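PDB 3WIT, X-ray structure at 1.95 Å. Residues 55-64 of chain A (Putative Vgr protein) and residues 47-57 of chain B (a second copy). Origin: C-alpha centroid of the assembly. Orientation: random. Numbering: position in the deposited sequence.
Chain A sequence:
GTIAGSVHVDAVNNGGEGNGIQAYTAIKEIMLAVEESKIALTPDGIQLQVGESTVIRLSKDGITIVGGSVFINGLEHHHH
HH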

# COMPACT_ATOMS: atom_id res chain seq x y z
N VAL A 55 2.49 -6.49 8.13
CA VAL A 55 3.45 -5.66 7.38
C VAL A 55 3.47 -5.96 5.90
O VAL A 55 3.52 -7.12 5.50
CB VAL A 55 4.91 -5.92 7.84
CG1 VAL A 55 5.86 -4.99 7.09
CG2 VAL A 55 5.10 -5.75 9.33
N ILE A 56 3.43 -4.92 5.07
CA ILE A 56 3.78 -5.06 3.66
C ILE A 56 5.04 -4.25 3.42
O ILE A 56 5.07 -3.04 3.69
CB ILE A 56 2.67 -4.57 2.74
CG1 ILE A 56 1.43 -5.43 2.95
CG2 ILE A 56 3.13 -4.60 1.27
CD1 ILE A 56 0.22 -4.93 2.22
N ARG A 57 6.10 -4.91 2.96
CA ARG A 57 7.33 -4.22 2.64
C ARG A 57 7.66 -4.37 1.16
O ARG A 57 7.61 -5.47 0.60
CB ARG A 57 8.47 -4.79 3.48
CG ARG A 57 9.81 -4.34 2.96
CD ARG A 57 10.38 -3.21 3.77
NE ARG A 57 11.65 -3.61 4.37
CZ ARG A 57 11.76 -4.55 5.30
NH1 ARG A 57 10.68 -5.18 5.76
NH2 ARG A 57 12.97 -4.86 5.78
N LEU A 58 7.99 -3.26 0.52
CA LEU A 58 8.42 -3.25 -0.87
C LEU A 58 9.86 -2.77 -0.92
O LEU A 58 10.20 -1.73 -0.31
CB LEU A 58 7.54 -2.28 -1.66
CG LEU A 58 6.07 -2.61 -1.92
CD1 LEU A 58 5.19 -2.30 -0.73
CD2 LEU A 58 5.60 -1.80 -3.14
N SER A 59 10.70 -3.49 -1.66
CA SER A 59 12.10 -3.10 -1.81
C SER A 59 12.43 -3.27 -3.27
O SER A 59 11.59 -3.76 -4.02
CB SER A 59 12.98 -4.03 -1.01
OG SER A 59 13.20 -5.24 -1.73
N LYS A 60 13.64 -2.93 -3.66
CA LYS A 60 14.07 -3.07 -5.05
C LYS A 60 13.96 -4.51 -5.55
O LYS A 60 13.78 -4.76 -6.74
CB LYS A 60 15.52 -2.60 -5.21
CG LYS A 60 15.67 -1.28 -5.97
CD LYS A 60 16.69 -0.33 -5.31
CE LYS A 60 16.02 0.95 -4.76
NZ LYS A 60 16.52 1.34 -3.40
N ASP A 61 14.09 -5.46 -4.62
CA ASP A 61 14.18 -6.87 -4.96
C ASP A 61 12.86 -7.64 -4.83
O ASP A 61 12.75 -8.78 -5.31
CB ASP A 61 15.23 -7.54 -4.09
CG ASP A 61 16.62 -6.98 -4.32
OD1 ASP A 61 16.96 -6.67 -5.49
OD2 ASP A 61 17.36 -6.84 -3.33
N GLY A 62 11.87 -7.05 -4.20
CA GLY A 62 10.59 -7.75 -4.12
C GLY A 62 9.67 -7.24 -3.05
O GLY A 62 9.76 -6.09 -2.62
N ILE A 63 8.75 -8.09 -2.62
CA ILE A 63 7.67 -7.65 -1.75
C ILE A 63 7.49 -8.74 -0.72
O ILE A 63 7.51 -9.94 -1.06
CB ILE A 63 6.34 -7.50 -2.55
CG1 ILE A 63 6.47 -6.41 -3.61
CG2 ILE A 63 5.16 -7.18 -1.64
CD1 ILE A 63 5.24 -6.24 -4.51
N THR A 64 7.32 -8.34 0.54
CA THR A 64 6.91 -9.31 1.56
C THR A 64 5.59 -8.82 2.15
O THR A 64 5.40 -7.61 2.34
CB THR A 64 8.01 -9.58 2.67
OG1 THR A 64 8.24 -8.40 3.43
CG2 THR A 64 9.32 -10.02 2.06
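Chain B (47-57) QLQVGESTVIR

Two β-hairpins from identical chains can pack through their side chains, without backbone hydrogen bonds between the two stretches, and this pair of copies of a putative Vgr protein illustrates how a buried polar contact may be set within a largely apolar seam, with a water bridge at the turns. In chain B, strands 47-50 and 54-57 are joined by a turn at Gly B51, Glu B52 and Ser B53. The first runs at 52° to chain A strand 55-59, with axes approaching to 6.5 Å; the second runs at 133° to that same strand, 7.4 Å away at closest.

Along chain A, alternation selects the contacts. Val A55 and Arg A57 are out of reach, whereas Ile A56 points toward chain B, its CG2 4.4 Å from CD1 of Ile B56. Leu A58 is the most extensively covered residue: its CD2 lies 4.1 Å from both Leu B48 CB and Ile B56 CD1, and its CB is 3.8 Å from Val B50 CG2. Ser A59 turns its CB away but offers its carbonyl, and Thr B54 OG1 donates a 2.7 Å hydrogen bond to Ser A59 O. At the turn, Lys A60 comes opposite Gly B51, their CA atoms 5.4 Å apart. An ideal CB on Gly B51 would lie just 3.0 Å from Lys A60 CG, so the bare glycine gives the lysine room. Here a water bridges the turns, donating to Lys A60 O (3.0 Å) and Val B50 O (2.7 Å) while accepting from Ser B53 N (3.1 Å).

Asp A61 directs its CB away, and Gly A62 brings its CA within 5.7 Å of Thr B54 CA. Strand 62-64 then crosses strand 54-57 at 59°. Ile A63 closes the seam, with CG1 3.5 Å from Thr B54 CG2 and CD1 3.8 Å from Ile B56 CG1; Thr A64 is out of reach.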

# COMPACT_ATOMS: atom_id res chain seq x y z
N GLN B 47 -0.64 3.71 -7.28
CA GLN B 47 0.53 2.87 -7.57
C GLN B 47 1.59 3.06 -6.50
O GLN B 47 1.91 4.19 -6.13
CB GLN B 47 1.10 3.22 -8.94
CG GLN B 47 2.27 2.35 -9.34
CD GLN B 47 2.41 2.27 -10.82
OE1 GLN B 47 1.45 1.98 -11.52
NE2 GLN B 47 3.60 2.56 -11.32
N LEU B 48 2.12 1.95 -6.00
CA LEU B 48 3.24 1.94 -5.08
C LEU B 48 4.36 1.21 -5.78
O LEU B 48 4.14 0.11 -6.31
CB LEU B 48 2.85 1.21 -3.78
CG LEU B 48 1.58 1.65 -3.02
CD1 LEU B 48 0.34 0.87 -3.43
CD2 LEU B 48 1.78 1.49 -1.51
N GLN B 49 5.55 1.79 -5.80
CA GLN B 49 6.66 1.14 -6.48
C GLN B 49 7.98 1.49 -5.89
O GLN B 49 8.16 2.56 -5.29
CB GLN B 49 6.70 1.49 -7.96
CG GLN B 49 6.81 2.96 -8.21
CD GLN B 49 6.63 3.26 -9.68
OE1 GLN B 49 5.76 4.05 -10.06
NE2 GLN B 49 7.44 2.62 -10.53
N VAL B 50 8.93 0.59 -6.10
CA VAL B 50 10.30 0.79 -5.65
C VAL B 50 11.18 0.30 -6.77
O VAL B 50 11.15 -0.89 -7.13
CB VAL B 50 10.62 0.02 -4.38
CG1 VAL B 50 12.06 0.27 -3.99
CG2 VAL B 50 9.66 0.44 -3.23
N GLY B 51 11.96 1.20 -7.33
CA GLY B 51 12.82 0.86 -8.46
C GLY B 51 11.94 0.52 -9.65
O GLY B 51 10.76 0.90 -9.68
N GLU B 52 12.44 -0.25 -10.60
CA GLU B 52 11.64 -0.39 -11.81
C GLU B 52 10.77 -1.63 -11.87
O GLU B 52 9.90 -1.73 -12.72
CB GLU B 52 12.50 -0.24 -13.08
CG GLU B 52 11.70 0.32 -14.28
CD GLU B 52 11.08 1.70 -14.02
OE1 GLU B 52 9.86 1.87 -14.22
OE2 GLU B 52 11.83 2.63 -13.63
N SER B 53 10.97 -2.57 -10.96
CA SER B 53 10.25 -3.81 -11.11
C SER B 53 9.47 -4.28 -9.90
O SER B 53 8.87 -5.33 -9.93
CB SER B 53 11.19 -4.91 -11.62
OG SER B 53 12.19 -5.19 -10.66
N THR B 54 9.47 -3.51 -8.83
CA THR B 54 8.60 -3.86 -7.71
C THR B 54 7.42 -2.91 -7.77
O THR B 54 7.60 -1.69 -7.62
CB THR B 54 9.33 -3.66 -6.39
OG1 THR B 54 10.47 -4.52 -6.33
CG2 THR B 54 8.38 -3.92 -5.19
N VAL B 55 6.21 -3.44 -8.00
CA VAL B 55 5.04 -2.55 -8.16
C VAL B 55 3.75 -3.15 -7.64
O VAL B 55 3.45 -4.31 -7.93
CB VAL B 55 4.74 -2.25 -9.65
CG1 VAL B 55 3.57 -1.28 -9.75
CG2 VAL B 55 5.94 -1.70 -10.39
N ILE B 56 3.00 -2.39 -6.85
CA ILE B 56 1.61 -2.74 -6.58
C ILE B 56 0.74 -1.66 -7.20
O ILE B 56 0.89 -0.47 -6.89
CB ILE B 56 1.33 -2.82 -5.08
CG1 ILE B 56 2.17 -3.94 -4.47
CG2 ILE B 56 -0.18 -3.05 -4.83
CD1 ILE B 56 2.10 -4.00 -2.98
N ARG B 57 -0.14 -2.06 -8.11
CA ARG B 57 -1.06 -1.12 -8.73
C ARG B 57 -2.51 -1.50 -8.40
O ARG B 57 -2.91 -2.66 -8.53
CB ARG B 57 -0.86 -1.13 -10.24
CG ARG B 57 -1.99 -0.43 -10.94
CD ARG B 57 -1.63 0.98 -11.34
NE ARG B 57 -1.71 1.12 -12.79
CZ ARG B 57 -0.90 0.49 -13.64
NH1 ARG B 57 0.06 -0.31 -13.19
NH2 ARG B 57 -1.05 0.68 -14.96
O HOH W 1 12.78 -2.57 -8.47